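Local coordinates for DPS family protein (Vibrio cholerae O1 biovar El Tor, PDB 3IQ1) that probably binds and oxidises iron as a Dps-type ferritin-like protein that assembles into a shell of twelve subunits, at residues N7-L11 / R73-S78; K66-L70 / Y143-Q147; M107-V111 / L154-L158. All coordinates share one frame; numbering follows the deposited sequence.

Overall arrangement
Following the chain from its N terminus, the loop before helix 13-43 comes first, and contact 1 ties it to the end of helix 49-76, closing a long, mostly helical loop. Contact 2 starts on that same helix, just before residues 73-78, and reaches helix 134-158, so contacts 1 and 2 cross. Contact 3 joins helix 103-131 to the C-terminal end of helix 134-158 and crosses contact 2. Contact 1 closes before contact 3 opens. Contact 2 lies near the centre of the chain. Contacts 1 and 3 lie on opposite sides of that centre, with their own centres about 36 Å apart. Together they link the N-terminal loop and three helices of the ferritin-like bundle.

Contact 1: N7-L11 / R73-S78; sequences NLIGL and RILTLS
Ile9 lays its side chain over the last turn of the helix that ends near Leu77. Its CG2 rests against the carbonyl oxygen Thr76 O at 3.6 Å. Ile9 CG1 sits between the backbone N and the carbonyl carbon (chi1 65°), which puts CG1 and CG2 both against Thr76 O. The trans chi2 (168°) extends CD1 on to Thr76 CG2 and Leu77 CD2 (4.1 Å). Leu11 adds a second methyl: its CD1 approaches the same Leu77 CD2 at 4.2 Å. The Arg73 guanidinium lies near Ile9 CD1 and Leu11 CD1 but spends its charge on Asp133 of its own chain and Glu148 of a second subunit.

The polar side of the contact is bridged by water. One water accepts from Asn7 ND2 and donates to Leu77 O. A second accepts from Leu8 N and bonds Ser78 OG. A third is gripped three ways, by Ile9 N, Thr76 O and Ser78 OG, the last at 2.7 Å. Asn7 also orders its own loop. Leu11 N donates to Asn7 OD1 (2.9 Å), coming in tilted 34° from the carbonyl plane. Asn7 N bonds Leu11 O, so two bonds tie Asn7 to Leu11 and close the loop.

The second subunit covers part of this contact. Its Arg122 bonds Ile9 O, and its Trp152 packs on Thr76.

Residues 7-10 form a type I beta turn. Across from it, Ser78, with positive phi, is the C-prime residue of a Schellman motif, in which Ala79 N bonds Ile74 O and Ser78 N bonds Leu75 O. The N-terminal loop thus packs on a Schellman-capped helix end of the ferritin-like bundle.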
loop_
_atom_site.group_PDB
_atom_site.type_symbol
_atom_site.label_atom_id
_atom_site.label_comp_id
_atom_site.label_asym_id
_atom_site.label_seq_id
_atom_site.Cartn_x
_atom_site.Cartn_y
_atom_site.Cartn_z
ATOM N N ASN B 7 8.274 22.457 -37.070
ATOM C CA ASN B 7 9.123 22.100 -35.930
ATOM C C ASN B 7 9.171 20.576 -35.767
ATOM O O ASN B 7 8.588 19.847 -36.554
ATOM C CB ASN B 7 8.693 22.836 -34.686
ATOM C CG ASN B 7 7.292 22.555 -34.287
ATOM O OD1 ASN B 7 6.713 21.575 -34.691
ATOM N ND2 ASN B 7 6.717 23.456 -33.526
ATOM N N LEU B 8 9.876 20.116 -34.754
ATOM C CA LEU B 8 10.108 18.677 -34.560
ATOM C C LEU B 8 8.808 17.897 -34.397
ATOM O O LEU B 8 8.716 16.724 -34.830
ATOM C CB LEU B 8 11.038 18.424 -33.376
ATOM C CG LEU B 8 12.493 18.782 -33.736
ATOM C CD1 LEU B 8 13.366 18.720 -32.465
ATOM C CD2 LEU B 8 13.073 17.910 -34.890
ATOM N N ILE B 9 7.792 18.516 -33.805
ATOM C CA ILE B 9 6.528 17.823 -33.603
ATOM C C ILE B 9 5.586 17.976 -34.813
ATOM O O ILE B 9 4.456 17.474 -34.782
ATOM C CB ILE B 9 5.812 18.188 -32.270
ATOM C CG1 ILE B 9 5.378 19.658 -32.258
ATOM C CG2 ILE B 9 6.733 17.826 -31.102
ATOM C CD1 ILE B 9 4.399 19.987 -31.080
ATOM N N GLY B 10 6.050 18.639 -35.867
ATOM C CA GLY B 10 5.292 18.742 -37.101
ATOM C C GLY B 10 4.313 19.908 -37.219
ATOM O O GLY B 10 3.503 19.936 -38.166
ATOM N N LEU B 11 4.375 20.843 -36.278
ATOM C CA LEU B 11 3.553 22.071 -36.297
ATOM C C LEU B 11 4.278 23.188 -37.003
ATOM O O LEU B 11 5.505 23.139 -37.186
ATOM C CB LEU B 11 3.091 22.484 -34.896
ATOM C CG LEU B 11 2.249 21.430 -34.170
ATOM C CD1 LEU B 11 1.793 22.018 -32.847
ATOM C CD2 LEU B 11 1.060 20.891 -34.985
ATOM N N ARG B 73 5.623 22.002 -22.113
ATOM C CA ARG B 73 4.878 22.320 -23.356
ATOM C C ARG B 73 5.682 23.302 -24.225
ATOM O O ARG B 73 5.738 23.166 -25.413
ATOM C CB ARG B 73 3.471 22.884 -23.069
ATOM C CG ARG B 73 2.591 23.039 -24.277
ATOM C CD ARG B 73 2.262 21.720 -24.976
ATOM N NE ARG B 73 1.783 21.923 -26.326
ATOM C CZ ARG B 73 1.741 20.968 -27.247
ATOM N NH1 ARG B 73 2.046 19.717 -26.902
ATOM N NH2 ARG B 73 1.330 21.231 -28.479
ATOM N N ILE B 74 6.292 24.309 -23.608
ATOM C CA ILE B 74 7.141 25.268 -24.316
ATOM C C ILE B 74 8.299 24.551 -24.991
ATOM O O ILE B 74 8.595 24.768 -26.185
ATOM C CB ILE B 74 7.607 26.393 -23.366
ATOM C CG1 ILE B 74 6.394 27.262 -22.940
ATOM C CG2 ILE B 74 8.747 27.219 -24.023
ATOM C CD1 ILE B 74 6.622 28.155 -21.673
ATOM N N LEU B 75 8.943 23.651 -24.258
ATOM C CA LEU B 75 10.049 22.848 -24.824
ATOM C C LEU B 75 9.531 21.974 -25.993
ATOM O O LEU B 75 10.227 21.754 -26.971
ATOM C CB LEU B 75 10.652 21.966 -23.713
ATOM C CG LEU B 75 11.480 22.711 -22.665
ATOM C CD1 LEU B 75 11.565 21.893 -21.355
ATOM C CD2 LEU B 75 12.844 23.047 -23.256
ATOM N N THR B 76 8.324 21.463 -25.850
ATOM C CA THR B 76 7.688 20.574 -26.800
ATOM C C THR B 76 7.440 21.309 -28.115
ATOM O O THR B 76 7.572 20.712 -29.174
ATOM C CB THR B 76 6.400 19.961 -26.189
ATOM O OG1 THR B 76 6.776 19.052 -25.108
ATOM C CG2 THR B 76 5.623 19.146 -27.179
ATOM N N LEU B 77 7.217 22.604 -28.021
ATOM C CA LEU B 77 7.037 23.500 -29.162
ATOM C C LEU B 77 8.375 24.003 -29.728
ATOM O O LEU B 77 8.382 24.891 -30.575
ATOM C CB LEU B 77 6.109 24.688 -28.809
ATOM C CG LEU B 77 4.638 24.308 -28.545
ATOM C CD1 LEU B 77 3.968 25.537 -27.896
ATOM C CD2 LEU B 77 3.938 23.874 -29.812
ATOM N N SER B 78 9.487 23.422 -29.264
ATOM C CA SER B 78 10.867 23.814 -29.673
ATOM C C SER B 78 11.145 25.268 -29.357
ATOM O O SER B 78 11.753 25.982 -30.138
ATOM C CB SER B 78 11.142 23.493 -31.142
ATOM O OG SER B 78 11.074 22.098 -31.340
HETATM O O HOH W 1 8.732 25.890 -33.177
HETATM O O HOH W 2 11.951 22.087 -33.882
HETATM O O HOH W 3 8.677 20.844 -31.725
#

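Contact 2: K66-L70 / Y143-Q147; sequences KIDEL and YIREQ
This contact belongs to the core of the ferritin-like four-helix bundle, where helix 49-76 faces helix 134-158 nearly antiparallel (170°). The local axes are 13.6 Å apart, so long side chains span the gap. Lys66 carries most of it. Its aliphatic chain runs across one face of the Tyr143 ring, the two side chains sliding past each other in opposite directions. Lys66 CD stands over the ring centre, 3.8 Å from the Tyr143 centroid and 13° off the normal, a CH-pi contact. Lys66 CG lies over the same face, 3.6 Å from Tyr143 CE1.

The chain is extended until chi4, where it bends (72°) and sets the ammonium beside Glu146. There Lys66 NZ makes a salt bridge to Glu146 OE1 at 2.7 Å, meeting the oxygen nearly along its C-O axis. A water also accepts from Lys66 NZ (3.1 Å) and takes a weaker bond from Gln147 NE2. The charged end is therefore held by carboxylate and water while its methylenes lie on the ring, with Gln147 NE2 at their side, 3.5 Å from Lys66 CD.

The Tyr143 hydroxyl reaches back to the other helix. Tyr143 OH lies 3.3 Å from Glu69 CB and close to the backbone of Lys66. Glu69 OE2 comes near the ring plane at its edge.

Gln147 is fixed on both sides of its amide: OE1 accepts from Gln121 of helix 103-131, and NE2 bonds the hydroxyl of Tyr30 on helix 13-43. Helices 13-43 and 103-131 cover the flank where Gln147 lies, and the exposed Glu69 and Glu146 lie on the other.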
loop_
_atom_site.group_PDB
_atom_site.type_symbol
_atom_site.label_atom_id
_atom_site.label_comp_id
_atom_site.label_asym_id
_atom_site.label_seq_id
_atom_site.Cartn_x
_atom_site.Cartn_y
_atom_site.Cartn_z
ATOM N N LYS B 66 1.576 22.498 -12.499
ATOM C CA LYS B 66 1.224 23.231 -13.735
ATOM C C LYS B 66 2.403 23.928 -14.318
ATOM O O LYS B 66 2.562 23.943 -15.528
ATOM C CB LYS B 66 0.058 24.172 -13.488
ATOM C CG LYS B 66 -1.271 23.393 -13.292
ATOM C CD LYS B 66 -2.521 24.251 -13.191
ATOM C CE LYS B 66 -3.826 23.475 -13.162
ATOM N NZ LYS B 66 -4.051 22.741 -11.845
ATOM N N ILE B 67 3.262 24.502 -13.481
ATOM C CA ILE B 67 4.476 25.143 -13.911
ATOM C C ILE B 67 5.374 24.153 -14.661
ATOM O O ILE B 67 5.893 24.461 -15.744
ATOM C CB ILE B 67 5.236 25.753 -12.732
ATOM C CG1 ILE B 67 4.552 27.053 -12.294
ATOM C CG2 ILE B 67 6.635 26.048 -13.138
ATOM C CD1 ILE B 67 4.983 27.514 -10.875
ATOM N N ASP B 68 5.473 22.950 -14.101
ATOM C CA ASP B 68 6.291 21.868 -14.700
ATOM C C ASP B 68 5.759 21.542 -16.119
ATOM O O ASP B 68 6.517 21.519 -17.100
ATOM C CB ASP B 68 6.200 20.593 -13.846
ATOM C CG ASP B 68 6.710 20.761 -12.390
ATOM O OD1 ASP B 68 7.331 21.799 -12.101
ATOM O OD2 ASP B 68 6.516 19.816 -11.538
ATOM N N GLU B 69 4.459 21.352 -16.207
ATOM C CA GLU B 69 3.788 20.948 -17.452
ATOM C C GLU B 69 3.844 22.065 -18.498
ATOM O O GLU B 69 3.949 21.821 -19.669
ATOM C CB GLU B 69 2.363 20.387 -17.227
ATOM C CG GLU B 69 1.771 19.490 -18.395
ATOM C CD GLU B 69 0.487 18.682 -18.050
ATOM O OE1 GLU B 69 -0.018 17.946 -18.922
ATOM O OE2 GLU B 69 -0.013 18.760 -16.917
ATOM N N LEU B 70 3.761 23.296 -18.032
ATOM C CA LEU B 70 3.836 24.434 -18.922
ATOM C C LEU B 70 5.224 24.639 -19.524
ATOM O O LEU B 70 5.366 24.809 -20.735
ATOM C CB LEU B 70 3.363 25.652 -18.139
ATOM C CG LEU B 70 3.183 26.968 -18.749
ATOM C CD1 LEU B 70 2.313 26.863 -20.036
ATOM C CD2 LEU B 70 2.485 27.880 -17.675
ATOM N N TYR B 143 -6.348 23.356 -17.490
ATOM C CA TYR B 143 -6.078 24.390 -16.519
ATOM C C TYR B 143 -7.304 25.234 -16.212
ATOM O O TYR B 143 -7.606 25.551 -15.053
ATOM C CB TYR B 143 -4.936 25.301 -16.963
ATOM C CG TYR B 143 -3.535 24.657 -16.998
ATOM C CD1 TYR B 143 -3.335 23.290 -16.757
ATOM C CD2 TYR B 143 -2.445 25.412 -17.251
ATOM C CE1 TYR B 143 -2.054 22.713 -16.753
ATOM C CE2 TYR B 143 -1.153 24.835 -17.313
ATOM C CZ TYR B 143 -0.986 23.487 -17.058
ATOM O OH TYR B 143 0.260 22.969 -17.077
ATOM N N ILE B 144 -8.053 25.579 -17.263
ATOM C CA ILE B 144 -9.243 26.416 -17.122
ATOM C C ILE B 144 -10.281 25.692 -16.285
ATOM O O ILE B 144 -10.844 26.242 -15.331
ATOM C CB ILE B 144 -9.810 26.804 -18.505
ATOM C CG1 ILE B 144 -8.875 27.800 -19.211
ATOM C CG2 ILE B 144 -11.213 27.394 -18.371
ATOM C CD1 ILE B 144 -9.116 27.876 -20.692
ATOM N N ARG B 145 -10.532 24.426 -16.572
ATOM C CA ARG B 145 -11.644 23.780 -15.894
ATOM C C ARG B 145 -11.314 23.620 -14.388
ATOM O O ARG B 145 -12.208 23.721 -13.533
ATOM C CB ARG B 145 -11.971 22.460 -16.537
ATOM C CG ARG B 145 -10.957 21.385 -16.326
ATOM C CD ARG B 145 -11.172 20.226 -17.305
ATOM N NE ARG B 145 -12.402 19.504 -16.986
ATOM C CZ ARG B 145 -12.687 18.267 -17.412
ATOM N NH1 ARG B 145 -13.796 17.671 -17.030
ATOM N NH2 ARG B 145 -11.880 17.647 -18.219
ATOM N N GLU B 146 -10.055 23.311 -14.083
ATOM C CA GLU B 146 -9.637 23.121 -12.722
ATOM C C GLU B 146 -9.703 24.439 -11.945
ATOM O O GLU B 146 -10.146 24.501 -10.754
ATOM C CB GLU B 146 -8.232 22.502 -12.650
ATOM C CG GLU B 146 -8.200 21.061 -13.185
ATOM C CD GLU B 146 -6.814 20.499 -13.304
ATOM O OE1 GLU B 146 -5.925 21.005 -12.606
ATOM O OE2 GLU B 146 -6.620 19.504 -14.064
ATOM N N GLN B 147 -9.270 25.506 -12.609
ATOM C CA GLN B 147 -9.114 26.777 -11.906
ATOM C C GLN B 147 -10.421 27.488 -11.774
ATOM O O GLN B 147 -10.645 28.218 -10.798
ATOM C CB GLN B 147 -8.009 27.649 -12.505
ATOM C CG GLN B 147 -6.690 27.004 -12.227
ATOM C CD GLN B 147 -5.532 27.610 -13.013
ATOM O OE1 GLN B 147 -5.745 28.414 -13.937
ATOM N NE2 GLN B 147 -4.334 27.230 -12.663
HETATM O O HOH W 4 -4.289 25.216 -10.005
#

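Contact 3: M107-V111 / L154-L158; sequences MQGLV and LNAWL
This is an apolar helix-helix contact of the ferritin-like four-helix bundle, at the end where helix 103-131 begins and helix 134-158 finishes. The two segments run roughly antiparallel, with a signed crossing angle of -145° and local axes 9.8 Å apart. The interface is buried and formed by side-chain packing.

Leu154 touches three residues of the other helix. Its CB meets Val111 CG2 at 3.6 Å, the two side chains passing in opposite directions. Its CD1 touches Leu110 CB (3.8 Å), and its CD2 turns to the selenomethionine at position 107. Val111 also uses its other methyl: CG1 lies against the Asn155 amide, at 3.9 Å from Asn155 ND2. Leu158 closes the far side of the interface. Its CD1 touches Val111 CG2 and also Gln108 OE1, while its CD2 lies 3.9 Å from Met107 CB. Both amides find a partner within their own helix: Asn155 ND2 bonds Val151 O, and Gln108 NE2 bonds Asp112 OD1, one turn on.

Outside the pair, Leu110 and Met107 also pack on Phe56 of helix 49-76, and Leu110 reaches Tyr40 of helix 13-43. A neighbouring subunit adds Phe50, whose ring meets Trp157, while the Trp157 indole nitrogen bonds Glu51 of the same chain.

Met107, modelled with selenium, folds back on itself. Bends at chi2 and chi3 carry its terminal methyl across one face of Trp157, the two side chains crossing at about a right angle. Its CG makes a CH-pi contact, 4.0 Å from the centroid of the Trp157 six-membered ring. Met107 SE stands farther above that face, at 5.0 Å from the same centroid, a Met-aromatic contact. Met107 CE lies over the Trp157 face, offset toward the rim, 3.7 Å from Trp157 CB.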
loop_
_atom_site.group_PDB
_atom_site.type_symbol
_atom_site.label_atom_id
_atom_site.label_comp_id
_atom_site.label_asym_id
_atom_site.label_seq_id
_atom_site.Cartn_x
_atom_site.Cartn_y
_atom_site.Cartn_z
HETATM N N MSE B 107 -6.494 35.080 0.519
HETATM C CA MSE B 107 -7.538 34.438 -0.299
HETATM C C MSE B 107 -7.978 35.348 -1.460
HETATM O O MSE B 107 -8.153 34.888 -2.583
HETATM C CB MSE B 107 -8.731 34.034 0.562
HETATM C CG MSE B 107 -8.373 32.854 1.500
HETATM SE SE MSE B 107 -8.133 31.143 0.670
HETATM C CE MSE B 107 -10.035 30.938 0.379
ATOM N N GLN B 108 -8.161 36.641 -1.191
ATOM C CA GLN B 108 -8.484 37.587 -2.288
ATOM C C GLN B 108 -7.362 37.682 -3.317
ATOM O O GLN B 108 -7.607 37.793 -4.529
ATOM C CB GLN B 108 -8.786 38.975 -1.720
ATOM C CG GLN B 108 -9.381 39.934 -2.759
ATOM C CD GLN B 108 -10.701 39.446 -3.342
ATOM O OE1 GLN B 108 -11.639 39.113 -2.607
ATOM N NE2 GLN B 108 -10.782 39.375 -4.672
ATOM N N GLY B 109 -6.124 37.639 -2.829
ATOM C CA GLY B 109 -4.925 37.599 -3.711
ATOM C C GLY B 109 -4.997 36.433 -4.671
ATOM O O GLY B 109 -4.758 36.574 -5.873
ATOM N N LEU B 110 -5.403 35.309 -4.141
ATOM C CA LEU B 110 -5.544 34.099 -4.959
ATOM C C LEU B 110 -6.622 34.305 -5.988
ATOM O O LEU B 110 -6.415 33.995 -7.173
ATOM C CB LEU B 110 -5.842 32.880 -4.071
ATOM C CG LEU B 110 -4.645 32.373 -3.228
ATOM C CD1 LEU B 110 -5.114 31.148 -2.462
ATOM C CD2 LEU B 110 -3.431 31.963 -4.091
ATOM N N VAL B 111 -7.797 34.793 -5.574
ATOM C CA VAL B 111 -8.877 35.015 -6.528
ATOM C C VAL B 111 -8.400 35.915 -7.673
ATOM O O VAL B 111 -8.649 35.657 -8.877
ATOM C CB VAL B 111 -10.104 35.585 -5.827
ATOM C CG1 VAL B 111 -11.168 36.141 -6.853
ATOM C CG2 VAL B 111 -10.760 34.489 -4.969
ATOM N N LEU B 154 -12.825 29.412 -3.570
ATOM C CA LEU B 154 -12.200 30.532 -2.904
ATOM C C LEU B 154 -13.236 31.626 -2.653
ATOM O O LEU B 154 -13.304 32.209 -1.563
ATOM C CB LEU B 154 -11.087 31.078 -3.797
ATOM C CG LEU B 154 -9.906 30.151 -4.034
ATOM C CD1 LEU B 154 -8.911 30.825 -5.021
ATOM C CD2 LEU B 154 -9.202 29.739 -2.737
ATOM N N ASN B 155 -14.016 31.961 -3.675
ATOM C CA ASN B 155 -15.096 32.988 -3.526
ATOM C C ASN B 155 -16.178 32.566 -2.523
ATOM O O ASN B 155 -16.708 33.410 -1.798
ATOM C CB ASN B 155 -15.738 33.304 -4.862
ATOM C CG ASN B 155 -14.987 34.380 -5.621
ATOM O OD1 ASN B 155 -14.931 35.587 -5.217
ATOM N ND2 ASN B 155 -14.409 33.984 -6.748
ATOM N N ALA B 156 -16.444 31.264 -2.434
ATOM C CA ALA B 156 -17.406 30.740 -1.449
ATOM C C ALA B 156 -16.888 31.047 -0.042
ATOM O O ALA B 156 -17.644 31.513 0.790
ATOM C CB ALA B 156 -17.699 29.181 -1.641
ATOM N N TRP B 157 -15.603 30.786 0.203
ATOM C CA TRP B 157 -14.979 31.008 1.497
ATOM C C TRP B 157 -15.076 32.485 1.885
ATOM O O TRP B 157 -15.312 32.856 3.050
ATOM C CB TRP B 157 -13.518 30.564 1.435
ATOM C CG TRP B 157 -12.816 30.596 2.757
ATOM C CD1 TRP B 157 -12.613 29.531 3.575
ATOM C CD2 TRP B 157 -12.125 31.700 3.348
ATOM N NE1 TRP B 157 -11.879 29.925 4.673
ATOM C CE2 TRP B 157 -11.560 31.246 4.552
ATOM C CE3 TRP B 157 -11.949 33.046 2.992
ATOM C CZ2 TRP B 157 -10.827 32.080 5.386
ATOM C CZ3 TRP B 157 -11.226 33.880 3.830
ATOM C CH2 TRP B 157 -10.669 33.391 5.015
ATOM N N LEU B 158 -14.934 33.345 0.880
ATOM C CA LEU B 158 -14.917 34.792 1.101
ATOM C C LEU B 158 -16.271 35.422 1.277
ATOM O O LEU B 158 -16.358 36.602 1.640
ATOM C CB LEU B 158 -14.243 35.507 -0.094
ATOM C CG LEU B 158 -12.741 35.281 -0.192
ATOM C CD1 LEU B 158 -12.228 35.640 -1.552
ATOM C CD2 LEU B 158 -12.013 36.136 0.857
#